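Local coordinates for EscN (Escherichia coli O127:H6, PDB 2OBL), which is a type III secretion system protein whose nucleotide-binding domain has the P-loop fold of the ATP synthase alpha/beta family and is followed by a helical C-terminal domain, at residues 66-72 with 266-272; 145-150 with 203-207; 279-284 with 342-346; 287-292 with 313-318. The protein carries 1 engineered substitution. The contacts are given in a common frame with arbitrary orientation. Residue numbers count along the deposited sequence, not the author numbering.

How the interactions relate
The four contacts show chemistry following position in a two-domain protein. Interactions 1 and 2 are buried, interaction 2 within the sheet-containing domain and interaction 1 at its border with the C-terminal helices; both combine apolar packing with hydrogen bonds, and interaction 2 adds a water bridge. Interactions 3 and 4 belong to the helical C-terminal domain, share helix 275-290, and have no hydrogen bond between their segments. Interaction 3 is a buried apolar interface, whereas interaction 4, farthest from the chain centre, is partly buried and adds an arginine-tyrosine stack to its apolar packing. Interactions 1, 3 and 4 form a connected run, through Met269 packing on Ala281 and a Glu283-Lys313 salt bridge; interaction 2 stands apart.

Interaction 1 (66-72 with 266-272); sequences LTCGIGQ and SRVMHNV
A serine that bridges to a neighbouring segment and caps the helical turn after it shows how a link is fixed. Leu66 is the first residue past helix 60-65, the chain extends through 68-69, and a type II turn follows from Gly69 to Gln72, with Gly71 at positive phi. CA atoms pair Leu66 with Ser266 (5.2 Å) and Thr67 with Met269 (4.9 Å). Ser266, extended, chi1 t, donates from OG to Thr67 O at 2.7 Å; OG also accepts weak capping bonds from Val268 N (3.4 Å) and Met269 N (3.1 Å), leading into the weakly bonded helical turn at about 269-272. Val268 (m) sets CG2 3.6 Å from both Gly69 N and Gln72 CD. A CB on Gly69 would crowd this methyl. The Gln72 side chain (chi1 and chi2 t) returns OE1 to Gly69 N at 2.9 Å. Met269, all trans, brings SD 3.5 Å from Thr67 N (weak hydrogen bond), while Thr67 OG1 bonds to Asp63 O. Val272 CG2 ends the row 3.8 Å from Cys68 O. Strand 68-69 pairs antiparallel with strand 54-55, and Met269 continues onto His277 and Ala281 of helix 275-290, joining the sheet domain to the C-terminal helices.

Interaction 2 (145-150 with 203-207); sequences AFTATT and LLERA
Residues 145-150 form a regular stretch of helix 138-156, while 203-207 run from helix 194-204 into a type I turn, Leu204 to Ala207. CA atoms are nearest between Phe146 and Leu203 (7.2 Å) and between Thr149 and Arg206 (7.3 Å), so positions three apart on each segment face each other. Leu203 (chi1 m, chi2 t) fills the gap: its CD2 sits 3.9 Å from the Phe146 ring centroid, 13° off the normal, a CH-pi contact over the face, and lies 3.7 Å from Thr149 OG1. Its CD1 meets Ala145 CB at 4.2 Å. Thr149 and Thr150 (both m) return their hydroxyls to the helix, Thr149 OG1 to Ala145 O at 2.8 Å and Thr150 OG1 to Phe146 O at 3.0 Å. A water donates to Thr149 OG1 (2.9 Å) and to Leu203 O (2.8 Å). Arg206 reaches to the side of helix 138-156: NH2 donates to Thr150 OG1 at 2.9 Å, Thr149 CG2 lies over one guanidinium face with NE 3.5 Å away, and NH1 approaches Phe146 CD1 edgewise at 3.8 Å. This buried charge is balanced by a salt bridge to Glu153, one turn further along helix 138-156. The contact joins helix 138-156 to the end region of helix 194-204 in the P-loop-type alpha/beta domain, with Tyr172 of helix 169-182 touching Ala145, Phe146 and Leu203, and strands 161-167 and 214-222 alongside.

Interaction 3 (279-284 with 342-346); sequences RAAAEC and LFKVV
Two helices come close here through alanine. Residues 279-284 are fully helical within helix 275-290; 342-345 are the last turn of helix 335-345, followed by Val346, with weak backbone bonds at Val345 and Val346. The nearest CA pairs are Ala280 with Phe343 (6.0 Å) and Cys284 with Val346 (5.9 Å), one helical turn apart. Arg279 (chi1 t) brings its side-chain end nearer the partner at the exposed border, where NH1 is 3.5 Å from Val346 CG2, edge-on, and NH2 forms a salt bridge with Glu283 OE1 at 2.8 Å. Ala280 points toward the second segment: CB is 3.9 Å from Leu342 CG, 4.1 Å from Val346 CG2, and 4.2 Å from the Phe343 ring centroid, 7° off the normal, a CH-pi contact. Ala281 points away, yet its N remains 3.9 Å from Leu342 CD2. Glu283 (t, t) lays CG 3.8 Å from Val346 CB. Cys284 (t) closes the row: CB is 3.7 Å from Val346 CG1 and 3.9 Å from Leu342 CD1, and SG 3.9 Å from Val345 CG2. Leu65 of helix 60-65 touches Ala281, Cys284 and Leu342, so the pair packs onto the nucleotide-binding domain. Between the segments the chemistry is shape and burial; polar groups gather at one border, where Lys313 pairs with Glu283 and bonds to Val346 O, so charges line, without interrupting, an apolar helix-helix interface of the C-terminal domain.

Interaction 4 (287-292 with 313-318); sequences LIATYK and KAIKNR
The end of one helix packs on a neighbour through alanine and an aromatic stack. Residues 287-290 end helix 275-290, Tyr291 leaves helical geometry and Lys292 is extended; 313-316 end helix 309-316, and Arg318 starts helix 318-325. The backbones meet most closely at Leu287 and Ala314, CA atoms 4.9 Å apart, suiting the small alanine. Apolar packing leads. Ala314 CB lies 4.2 Å from Leu287 CD2 and 4.1 Å from Tyr291 CB; Leu287 CD2 touches Lys313 CB at 3.9 Å; Ile315 (m, m) carries CD1 to 3.7 Å from Tyr291 CD1. Two carbonyls add van der Waals contacts: Leu287 O is 3.6 Å from Ala314 CB and Lys292 O, tightly, 3.0 Å from Ile315 CD1. Tyr291, chi1 t, offers one ring face to Arg318, whose guanidinium lies flat on it, centres 3.9 Å apart and planes at 7°, while Arg318 CD adds a CH-pi contact 3.6 Å from the ring centroid. Polar ends look outward: Lys313 forms a salt bridge with Glu283, and Thr290 OG1 bonds to Lys286 O. Twenty residues, eight of them helical, separate the segments, so the contact closes an excursion within the all-helical C-terminal domain of this secretion protein family.

Interaction 1 (66-72 with 266-272)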
loop_
_atom_site.group_PDB
_atom_site.type_symbol
_atom_site.label_atom_id
_atom_site.label_comp_id
_atom_site.label_asym_id
_atom_site.label_seq_id
_atom_site.Cartn_x
_atom_site.Cartn_y
_atom_site.Cartn_z
ATOM N N LEU A 66 -6.726 10.553 4.813
ATOM C CA LEU A 66 -7.205 9.371 4.094
ATOM C C LEU A 66 -7.019 8.151 4.982
ATOM O O LEU A 66 -6.518 7.118 4.535
ATOM C CB LEU A 66 -6.391 9.182 2.813
ATOM C CG LEU A 66 -6.357 10.337 1.811
ATOM C CD1 LEU A 66 -5.094 10.297 0.902
ATOM C CD2 LEU A 66 -7.632 10.301 0.990
ATOM N N THR A 67 -7.411 8.289 6.241
ATOM C CA THR A 67 -7.013 7.347 7.282
ATOM C C THR A 67 -7.369 5.899 6.987
ATOM O O THR A 67 -8.510 5.579 6.632
ATOM C CB THR A 67 -7.614 7.738 8.635
ATOM O OG1 THR A 67 -7.548 9.166 8.783
ATOM C CG2 THR A 67 -6.864 7.052 9.754
ATOM N N CYS A 68 -6.371 5.035 7.140
ATOM C CA CYS A 68 -6.526 3.604 6.893
ATOM C C CYS A 68 -7.112 2.936 8.123
ATOM O O CYS A 68 -7.027 3.475 9.219
ATOM C CB CYS A 68 -5.181 2.951 6.601
ATOM S SG CYS A 68 -4.369 3.518 5.118
ATOM N N GLY A 69 -7.672 1.743 7.934
ATOM C CA GLY A 69 -8.239 0.979 9.032
ATOM C C GLY A 69 -7.645 -0.411 9.156
ATOM O O GLY A 69 -7.177 -0.984 8.176
ATOM N N ILE A 70 -7.656 -0.953 10.368
ATOM C CA ILE A 70 -7.149 -2.312 10.587
ATOM C C ILE A 70 -7.997 -3.318 9.814
ATOM O O ILE A 70 -9.229 -3.387 9.994
ATOM C CB ILE A 70 -7.092 -2.673 12.083
ATOM C CG1 ILE A 70 -6.148 -1.718 12.826
ATOM C CG2 ILE A 70 -6.641 -4.104 12.276
ATOM C CD1 ILE A 70 -6.027 -2.020 14.331
ATOM N N GLY A 71 -7.333 -4.065 8.934
ATOM C CA GLY A 71 -7.972 -5.083 8.099
ATOM C C GLY A 71 -8.417 -4.581 6.727
ATOM O O GLY A 71 -9.029 -5.311 5.961
ATOM N N GLN A 72 -8.116 -3.322 6.424
ATOM C CA GLN A 72 -8.427 -2.736 5.129
ATOM C C GLN A 72 -7.570 -3.354 4.035
ATOM O O GLN A 72 -6.438 -3.781 4.297
ATOM C CB GLN A 72 -8.143 -1.237 5.179
ATOM C CG GLN A 72 -8.834 -0.420 4.129
ATOM C CD GLN A 72 -8.484 1.046 4.222
ATOM O OE1 GLN A 72 -7.618 1.432 5.007
ATOM N NE2 GLN A 72 -9.120 1.869 3.391
ATOM N N SER A 266 -10.297 6.906 1.211
ATOM C CA SER A 266 -10.387 5.804 2.146
ATOM C C SER A 266 -11.851 5.572 2.439
ATOM O O SER A 266 -12.506 6.449 3.021
ATOM C CB SER A 266 -9.688 6.145 3.460
ATOM O OG SER A 266 -9.975 5.127 4.395
ATOM N N ARG A 267 -12.362 4.401 2.058
ATOM C CA ARG A 267 -13.774 4.087 2.286
ATOM C C ARG A 267 -14.076 3.839 3.764
ATOM O O ARG A 267 -15.244 3.781 4.155
ATOM C CB ARG A 267 -14.229 2.869 1.474
ATOM C CG ARG A 267 -14.136 3.032 -0.031
ATOM C CD ARG A 267 -14.755 1.832 -0.743
ATOM N NE ARG A 267 -16.217 1.808 -0.612
ATOM C CZ ARG A 267 -17.049 2.298 -1.529
ATOM N NH1 ARG A 267 -16.562 2.836 -2.637
ATOM N NH2 ARG A 267 -18.363 2.232 -1.348
ATOM N N VAL A 268 -13.027 3.675 4.571
ATOM C CA VAL A 268 -13.204 3.321 5.982
ATOM C C VAL A 268 -12.925 4.474 6.945
ATOM O O VAL A 268 -13.224 4.378 8.126
ATOM C CB VAL A 268 -12.342 2.098 6.402
ATOM C CG1 VAL A 268 -12.545 0.904 5.436
ATOM C CG2 VAL A 268 -10.863 2.473 6.528
ATOM N N MET A 269 -12.311 5.546 6.449
ATOM C CA MET A 269 -11.908 6.654 7.308
ATOM C C MET A 269 -13.002 7.132 8.249
ATOM O O MET A 269 -12.769 7.298 9.446
ATOM C CB MET A 269 -11.420 7.832 6.475
ATOM C CG MET A 269 -11.088 9.070 7.308
ATOM S SD MET A 269 -10.240 10.317 6.336
ATOM C CE MET A 269 -9.836 11.491 7.649
ATOM N N HIS A 270 -14.191 7.373 7.715
ATOM C CA HIS A 270 -15.268 7.931 8.537
ATOM C C HIS A 270 -15.654 7.015 9.701
ATOM O O HIS A 270 -16.276 7.458 10.685
ATOM C CB HIS A 270 -16.483 8.265 7.670
ATOM C CG HIS A 270 -17.205 7.062 7.155
ATOM N ND1 HIS A 270 -16.709 6.272 6.138
ATOM C CD2 HIS A 270 -18.388 6.512 7.515
ATOM C CE1 HIS A 270 -17.558 5.288 5.895
ATOM N NE2 HIS A 270 -18.584 5.410 6.718
ATOM N N ASN A 271 -15.279 5.743 9.586
ATOM C CA ASN A 271 -15.553 4.743 10.618
ATOM C C ASN A 271 -14.429 4.573 11.636
ATOM O O ASN A 271 -14.605 3.877 12.642
ATOM C CB ASN A 271 -15.824 3.379 9.978
ATOM C CG ASN A 271 -17.121 3.338 9.213
ATOM O OD1 ASN A 271 -17.234 2.636 8.192
ATOM N ND2 ASN A 271 -18.121 4.080 9.695
ATOM N N VAL A 272 -13.277 5.191 11.385
ATOM C CA VAL A 272 -12.111 4.976 12.252
ATOM C C VAL A 272 -11.531 6.261 12.842
ATOM O O VAL A 272 -10.580 6.206 13.629
ATOM C CB VAL A 272 -10.973 4.187 11.534
ATOM C CG1 VAL A 272 -11.506 2.916 10.900
ATOM C CG2 VAL A 272 -10.284 5.066 10.490
#

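Interaction 2 (145-150 with 203-207)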
loop_
_atom_site.group_PDB
_atom_site.type_symbol
_atom_site.label_atom_id
_atom_site.label_comp_id
_atom_site.label_asym_id
_atom_site.label_seq_id
_atom_site.Cartn_x
_atom_site.Cartn_y
_atom_site.Cartn_z
ATOM N N ALA A 145 2.734 -14.341 -4.405
ATOM C CA ALA A 145 1.601 -13.635 -3.851
ATOM C C ALA A 145 0.863 -14.509 -2.818
ATOM O O ALA A 145 0.412 -14.024 -1.778
ATOM C CB ALA A 145 0.649 -13.233 -4.959
ATOM N N PHE A 146 0.725 -15.788 -3.132
ATOM C CA PHE A 146 0.032 -16.725 -2.243
ATOM C C PHE A 146 0.910 -17.069 -1.052
ATOM O O PHE A 146 0.437 -17.136 0.073
ATOM C CB PHE A 146 -0.371 -17.981 -3.013
ATOM C CG PHE A 146 -1.406 -17.727 -4.068
ATOM C CD1 PHE A 146 -2.757 -17.902 -3.782
ATOM C CD2 PHE A 146 -1.035 -17.316 -5.347
ATOM C CE1 PHE A 146 -3.733 -17.659 -4.749
ATOM C CE2 PHE A 146 -1.997 -17.059 -6.318
ATOM C CZ PHE A 146 -3.347 -17.233 -6.020
ATOM N N THR A 147 2.198 -17.271 -1.300
ATOM C CA THR A 147 3.146 -17.530 -0.216
ATOM C C THR A 147 3.125 -16.407 0.820
ATOM O O THR A 147 2.998 -16.650 2.028
ATOM C CB THR A 147 4.564 -17.674 -0.779
ATOM O OG1 THR A 147 4.647 -18.903 -1.514
ATOM C CG2 THR A 147 5.608 -17.641 0.337
ATOM N N ALA A 148 3.217 -15.174 0.341
ATOM C CA ALA A 148 3.150 -14.012 1.217
ATOM C C ALA A 148 1.844 -13.989 2.012
ATOM O O ALA A 148 1.841 -13.759 3.214
ATOM C CB ALA A 148 3.301 -12.735 0.393
ATOM N N THR A 149 0.740 -14.243 1.330
ATOM C CA THR A 149 -0.569 -14.191 1.968
ATOM C C THR A 149 -0.669 -15.258 3.067
ATOM O O THR A 149 -1.149 -14.996 4.172
ATOM C CB THR A 149 -1.717 -14.292 0.937
ATOM O OG1 THR A 149 -1.598 -13.228 -0.021
ATOM C CG2 THR A 149 -3.098 -14.169 1.636
ATOM N N THR A 150 -0.185 -16.447 2.756
ATOM C CA THR A 150 -0.209 -17.574 3.692
ATOM C C THR A 150 0.643 -17.286 4.925
ATOM O O THR A 150 0.253 -17.585 6.046
ATOM C CB THR A 150 0.251 -18.860 2.993
ATOM O OG1 THR A 150 -0.694 -19.176 1.956
ATOM C CG2 THR A 150 0.297 -20.033 3.992
ATOM N N LEU A 203 -7.372 -13.690 -3.521
ATOM C CA LEU A 203 -6.231 -13.151 -2.782
ATOM C C LEU A 203 -6.615 -12.042 -1.812
ATOM O O LEU A 203 -6.220 -12.051 -0.648
ATOM C CB LEU A 203 -5.177 -12.601 -3.745
ATOM C CG LEU A 203 -4.204 -13.612 -4.341
ATOM C CD1 LEU A 203 -3.499 -12.988 -5.544
ATOM C CD2 LEU A 203 -3.179 -14.069 -3.301
ATOM N N LEU A 204 -7.371 -11.065 -2.293
ATOM C CA LEU A 204 -7.661 -9.893 -1.484
ATOM C C LEU A 204 -8.591 -10.211 -0.336
ATOM O O LEU A 204 -8.526 -9.577 0.736
ATOM C CB LEU A 204 -8.227 -8.756 -2.352
ATOM C CG LEU A 204 -7.160 -7.804 -2.886
ATOM C CD1 LEU A 204 -6.131 -8.519 -3.733
ATOM C CD2 LEU A 204 -7.817 -6.652 -3.668
ATOM N N GLU A 205 -9.458 -11.198 -0.544
ATOM C CA GLU A 205 -10.435 -11.540 0.477
ATOM C C GLU A 205 -9.781 -12.233 1.674
ATOM O O GLU A 205 -10.403 -12.379 2.718
ATOM C CB GLU A 205 -11.586 -12.372 -0.113
ATOM C CG GLU A 205 -12.498 -11.566 -1.057
ATOM C CD GLU A 205 -13.712 -12.359 -1.541
ATOM O OE1 GLU A 205 -13.976 -13.440 -0.976
ATOM O OE2 GLU A 205 -14.408 -11.895 -2.480
ATOM N N ARG A 206 -8.516 -12.628 1.534
ATOM C CA ARG A 206 -7.785 -13.227 2.657
ATOM C C ARG A 206 -7.241 -12.212 3.670
ATOM O O ARG A 206 -6.984 -12.555 4.816
ATOM C CB ARG A 206 -6.696 -14.173 2.154
ATOM C CG ARG A 206 -7.286 -15.431 1.543
ATOM C CD ARG A 206 -6.272 -16.191 0.726
ATOM N NE ARG A 206 -5.281 -16.865 1.553
ATOM C CZ ARG A 206 -4.310 -17.623 1.051
ATOM N NH1 ARG A 206 -4.217 -17.789 -0.270
ATOM N NH2 ARG A 206 -3.450 -18.216 1.858
ATOM N N ALA A 207 -7.086 -10.959 3.252
ATOM C CA ALA A 207 -6.773 -9.877 4.185
ATOM C C ALA A 207 -8.038 -9.551 4.985
ATOM O O ALA A 207 -9.144 -9.916 4.571
ATOM C CB ALA A 207 -6.300 -8.642 3.413
HETATM O O HOH W 1 -3.601 -11.138 -0.468
#

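Interaction 3 (279-284 with 342-346)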
loop_
_atom_site.group_PDB
_atom_site.type_symbol
_atom_site.label_atom_id
_atom_site.label_comp_id
_atom_site.label_asym_id
_atom_site.label_seq_id
_atom_site.Cartn_x
_atom_site.Cartn_y
_atom_site.Cartn_z
ATOM N N ARG A 279 -13.981 16.233 9.917
ATOM C CA ARG A 279 -14.299 17.611 9.521
ATOM C C ARG A 279 -13.054 18.398 9.142
ATOM O O ARG A 279 -13.044 19.096 8.125
ATOM C CB ARG A 279 -15.044 18.368 10.629
ATOM C CG ARG A 279 -15.488 19.770 10.184
ATOM C CD ARG A 279 -15.328 20.847 11.271
ATOM N NE ARG A 279 -13.928 21.087 11.649
ATOM C CZ ARG A 279 -13.038 21.783 10.934
ATOM N NH1 ARG A 279 -11.799 21.936 11.395
ATOM N NH2 ARG A 279 -13.365 22.321 9.763
ATOM N N ALA A 280 -12.012 18.295 9.965
ATOM C CA ALA A 280 -10.749 18.970 9.663
ATOM C C ALA A 280 -10.158 18.451 8.355
ATOM O O ALA A 280 -9.658 19.232 7.545
ATOM C CB ALA A 280 -9.755 18.788 10.789
ATOM N N ALA A 281 -10.190 17.134 8.163
ATOM C CA ALA A 281 -9.672 16.542 6.924
ATOM C C ALA A 281 -10.447 17.042 5.709
ATOM O O ALA A 281 -9.867 17.299 4.655
ATOM C CB ALA A 281 -9.737 15.025 6.980
ATOM N N ALA A 282 -11.757 17.159 5.848
ATOM C CA ALA A 282 -12.597 17.593 4.735
ATOM C C ALA A 282 -12.267 19.027 4.336
ATOM O O ALA A 282 -12.204 19.351 3.151
ATOM C CB ALA A 282 -14.072 17.465 5.092
ATOM N N GLU A 283 -12.061 19.883 5.333
ATOM C CA GLU A 283 -11.671 21.256 5.069
ATOM C C GLU A 283 -10.282 21.309 4.430
ATOM O O GLU A 283 -10.076 22.041 3.466
ATOM C CB GLU A 283 -11.719 22.108 6.346
ATOM C CG GLU A 283 -11.094 23.483 6.148
ATOM C CD GLU A 283 -11.576 24.519 7.131
ATOM O OE1 GLU A 283 -11.928 24.157 8.279
ATOM O OE2 GLU A 283 -11.599 25.714 6.755
ATOM N N CYS A 284 -9.334 20.527 4.955
ATOM C CA CYS A 284 -7.983 20.511 4.401
ATOM C C CYS A 284 -8.027 20.111 2.932
ATOM O O CYS A 284 -7.355 20.719 2.094
ATOM C CB CYS A 284 -7.051 19.571 5.182
ATOM S SG CYS A 284 -5.302 19.751 4.723
ATOM N N LEU A 342 -2.932 18.624 11.803
ATOM C CA LEU A 342 -4.055 18.801 10.880
ATOM C C LEU A 342 -4.978 19.942 11.313
ATOM O O LEU A 342 -5.357 20.797 10.507
ATOM C CB LEU A 342 -4.860 17.507 10.768
ATOM C CG LEU A 342 -6.160 17.569 9.961
ATOM C CD1 LEU A 342 -5.883 17.932 8.498
ATOM C CD2 LEU A 342 -6.874 16.235 10.041
ATOM N N PHE A 343 -5.347 19.952 12.585
ATOM C CA PHE A 343 -6.213 21.011 13.094
ATOM C C PHE A 343 -5.579 22.388 12.901
ATOM O O PHE A 343 -6.261 23.354 12.551
ATOM C CB PHE A 343 -6.571 20.762 14.555
ATOM C CG PHE A 343 -7.666 19.755 14.736
ATOM C CD1 PHE A 343 -8.932 20.152 15.116
ATOM C CD2 PHE A 343 -7.432 18.412 14.520
ATOM C CE1 PHE A 343 -9.942 19.214 15.290
ATOM C CE2 PHE A 343 -8.441 17.480 14.686
ATOM C CZ PHE A 343 -9.686 17.883 15.070
ATOM N N LYS A 344 -4.269 22.458 13.104
ATOM C CA LYS A 344 -3.518 23.692 12.901
ATOM C C LYS A 344 -3.556 24.209 11.452
ATOM O O LYS A 344 -3.638 25.417 11.226
ATOM C CB LYS A 344 -2.067 23.530 13.372
ATOM C CG LYS A 344 -1.895 23.383 14.892
ATOM C CD LYS A 344 -2.698 24.411 15.673
ATOM C CE LYS A 344 -2.438 24.294 17.180
ATOM N NZ LYS A 344 -2.489 22.861 17.587
ATOM N N VAL A 345 -3.511 23.309 10.473
ATOM C CA VAL A 345 -3.481 23.732 9.064
ATOM C C VAL A 345 -4.837 24.213 8.526
ATOM O O VAL A 345 -4.895 24.897 7.508
ATOM C CB VAL A 345 -2.874 22.657 8.106
ATOM C CG1 VAL A 345 -1.520 22.175 8.606
ATOM C CG2 VAL A 345 -3.832 21.487 7.913
ATOM N N VAL A 346 -5.924 23.863 9.205
ATOM C CA VAL A 346 -7.239 24.331 8.774
ATOM C C VAL A 346 -7.789 25.457 9.650
ATOM O O VAL A 346 -8.902 25.939 9.436
ATOM C CB VAL A 346 -8.258 23.174 8.669
ATOM C CG1 VAL A 346 -7.714 22.088 7.762
ATOM C CG2 VAL A 346 -8.599 22.617 10.050
#

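Interaction 4 (287-292 with 313-318)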
loop_
_atom_site.group_PDB
_atom_site.type_symbol
_atom_site.label_atom_id
_atom_site.label_comp_id
_atom_site.label_asym_id
_atom_site.label_seq_id
_atom_site.Cartn_x
_atom_site.Cartn_y
_atom_site.Cartn_z
ATOM N N LEU A 287 -9.342 22.929 0.913
ATOM C CA LEU A 287 -8.329 23.970 0.821
ATOM C C LEU A 287 -7.274 23.613 -0.220
ATOM O O LEU A 287 -6.894 24.453 -1.037
ATOM C CB LEU A 287 -7.693 24.254 2.182
ATOM C CG LEU A 287 -8.601 24.969 3.195
ATOM C CD1 LEU A 287 -7.859 25.189 4.492
ATOM C CD2 LEU A 287 -9.118 26.294 2.650
ATOM N N ILE A 288 -6.813 22.365 -0.185
ATOM C CA ILE A 288 -5.876 21.857 -1.190
ATOM C C ILE A 288 -6.436 21.998 -2.604
ATOM O O ILE A 288 -5.726 22.419 -3.518
ATOM C CB ILE A 288 -5.517 20.380 -0.934
ATOM C CG1 ILE A 288 -4.660 20.249 0.325
ATOM C CG2 ILE A 288 -4.788 19.779 -2.137
ATOM C CD1 ILE A 288 -4.434 18.803 0.778
ATOM N N ALA A 289 -7.707 21.649 -2.781
ATOM C CA ALA A 289 -8.337 21.695 -4.101
ATOM C C ALA A 289 -8.528 23.123 -4.615
ATOM O O ALA A 289 -8.431 23.374 -5.816
ATOM C CB ALA A 289 -9.672 20.960 -4.082
ATOM N N THR A 290 -8.796 24.055 -3.707
ATOM C CA THR A 290 -9.136 25.421 -4.108
ATOM C C THR A 290 -7.923 26.336 -4.281
ATOM O O THR A 290 -8.046 27.429 -4.832
ATOM C CB THR A 290 -10.163 26.073 -3.140
ATOM O OG1 THR A 290 -9.610 26.157 -1.820
ATOM C CG2 THR A 290 -11.454 25.262 -3.093
ATOM N N TYR A 291 -6.753 25.895 -3.825
ATOM C CA TYR A 291 -5.560 26.744 -3.866
ATOM C C TYR A 291 -5.134 27.122 -5.284
ATOM O O TYR A 291 -5.155 26.295 -6.198
ATOM C CB TYR A 291 -4.376 26.111 -3.126
ATOM C CG TYR A 291 -3.078 26.864 -3.356
ATOM C CD1 TYR A 291 -2.751 27.980 -2.591
ATOM C CD2 TYR A 291 -2.193 26.477 -4.357
ATOM C CE1 TYR A 291 -1.572 28.682 -2.808
ATOM C CE2 TYR A 291 -1.013 27.173 -4.582
ATOM C CZ TYR A 291 -0.708 28.272 -3.803
ATOM O OH TYR A 291 0.465 28.958 -4.026
ATOM N N LYS A 292 -4.744 28.383 -5.446
ATOM C CA LYS A 292 -4.238 28.894 -6.716
ATOM C C LYS A 292 -3.025 29.801 -6.487
ATOM O O LYS A 292 -3.078 30.725 -5.675
ATOM C CB LYS A 292 -5.329 29.672 -7.456
ATOM C CG LYS A 292 -6.441 28.814 -8.034
ATOM C CD LYS A 292 -7.420 29.661 -8.835
ATOM C CE LYS A 292 -6.745 30.286 -10.054
ATOM N NZ LYS A 292 -7.740 30.831 -11.014
ATOM N N LYS A 313 -8.537 31.622 2.309
ATOM C CA LYS A 313 -7.978 30.764 3.348
ATOM C C LYS A 313 -6.926 29.815 2.774
ATOM O O LYS A 313 -5.914 29.534 3.413
ATOM C CB LYS A 313 -9.087 29.962 4.013
ATOM C CG LYS A 313 -8.669 29.305 5.312
ATOM C CD LYS A 313 -9.853 28.658 5.996
ATOM C CE LYS A 313 -9.475 28.170 7.375
ATOM N NZ LYS A 313 -10.625 27.514 8.044
ATOM N N ALA A 314 -7.178 29.334 1.560
ATOM C CA ALA A 314 -6.282 28.401 0.884
ATOM C C ALA A 314 -4.884 28.979 0.685
ATOM O O ALA A 314 -3.884 28.277 0.852
ATOM C CB ALA A 314 -6.872 27.982 -0.452
ATOM N N ILE A 315 -4.819 30.258 0.325
ATOM C CA ILE A 315 -3.538 30.921 0.120
ATOM C C ILE A 315 -2.866 31.166 1.461
ATOM O O ILE A 315 -1.668 30.933 1.628
ATOM C CB ILE A 315 -3.706 32.278 -0.601
ATOM C CG1 ILE A 315 -4.692 32.158 -1.769
ATOM C CG2 ILE A 315 -2.351 32.805 -1.067
ATOM C CD1 ILE A 315 -4.169 31.358 -2.952
ATOM N N LYS A 316 -3.658 31.642 2.413
ATOM C CA LYS A 316 -3.184 31.925 3.753
ATOM C C LYS A 316 -2.619 30.672 4.414
ATOM O O LYS A 316 -1.646 30.745 5.165
ATOM C CB LYS A 316 -4.333 32.486 4.591
ATOM C CG LYS A 316 -3.946 32.961 5.976
ATOM C CD LYS A 316 -5.188 33.214 6.807
ATOM C CE LYS A 316 -6.255 33.932 5.997
ATOM N NZ LYS A 316 -7.564 33.953 6.707
ATOM N N ASN A 317 -3.228 29.525 4.124
ATOM C CA ASN A 317 -2.854 28.271 4.784
ATOM C C ASN A 317 -1.937 27.369 3.951
ATOM O O ASN A 317 -1.554 26.286 4.400
ATOM C CB ASN A 317 -4.103 27.501 5.235
ATOM C CG ASN A 317 -4.774 28.131 6.448
ATOM O OD1 ASN A 317 -5.711 27.568 7.016
ATOM N ND2 ASN A 317 -4.294 29.299 6.852
ATOM N N ARG A 318 -1.569 27.836 2.760
ATOM C CA ARG A 318 -0.749 27.062 1.821
ATOM C C ARG A 318 0.501 26.438 2.449
ATOM O O ARG A 318 0.663 25.215 2.437
ATOM C CB ARG A 318 -0.365 27.921 0.613
ATOM C CG ARG A 318 0.759 27.352 -0.245
ATOM C CD ARG A 318 0.307 26.174 -1.093
ATOM N NE ARG A 318 1.235 25.930 -2.199
ATOM C CZ ARG A 318 1.060 25.004 -3.136
ATOM N NH1 ARG A 318 -0.012 24.222 -3.108
ATOM N NH2 ARG A 318 1.957 24.861 -4.103
#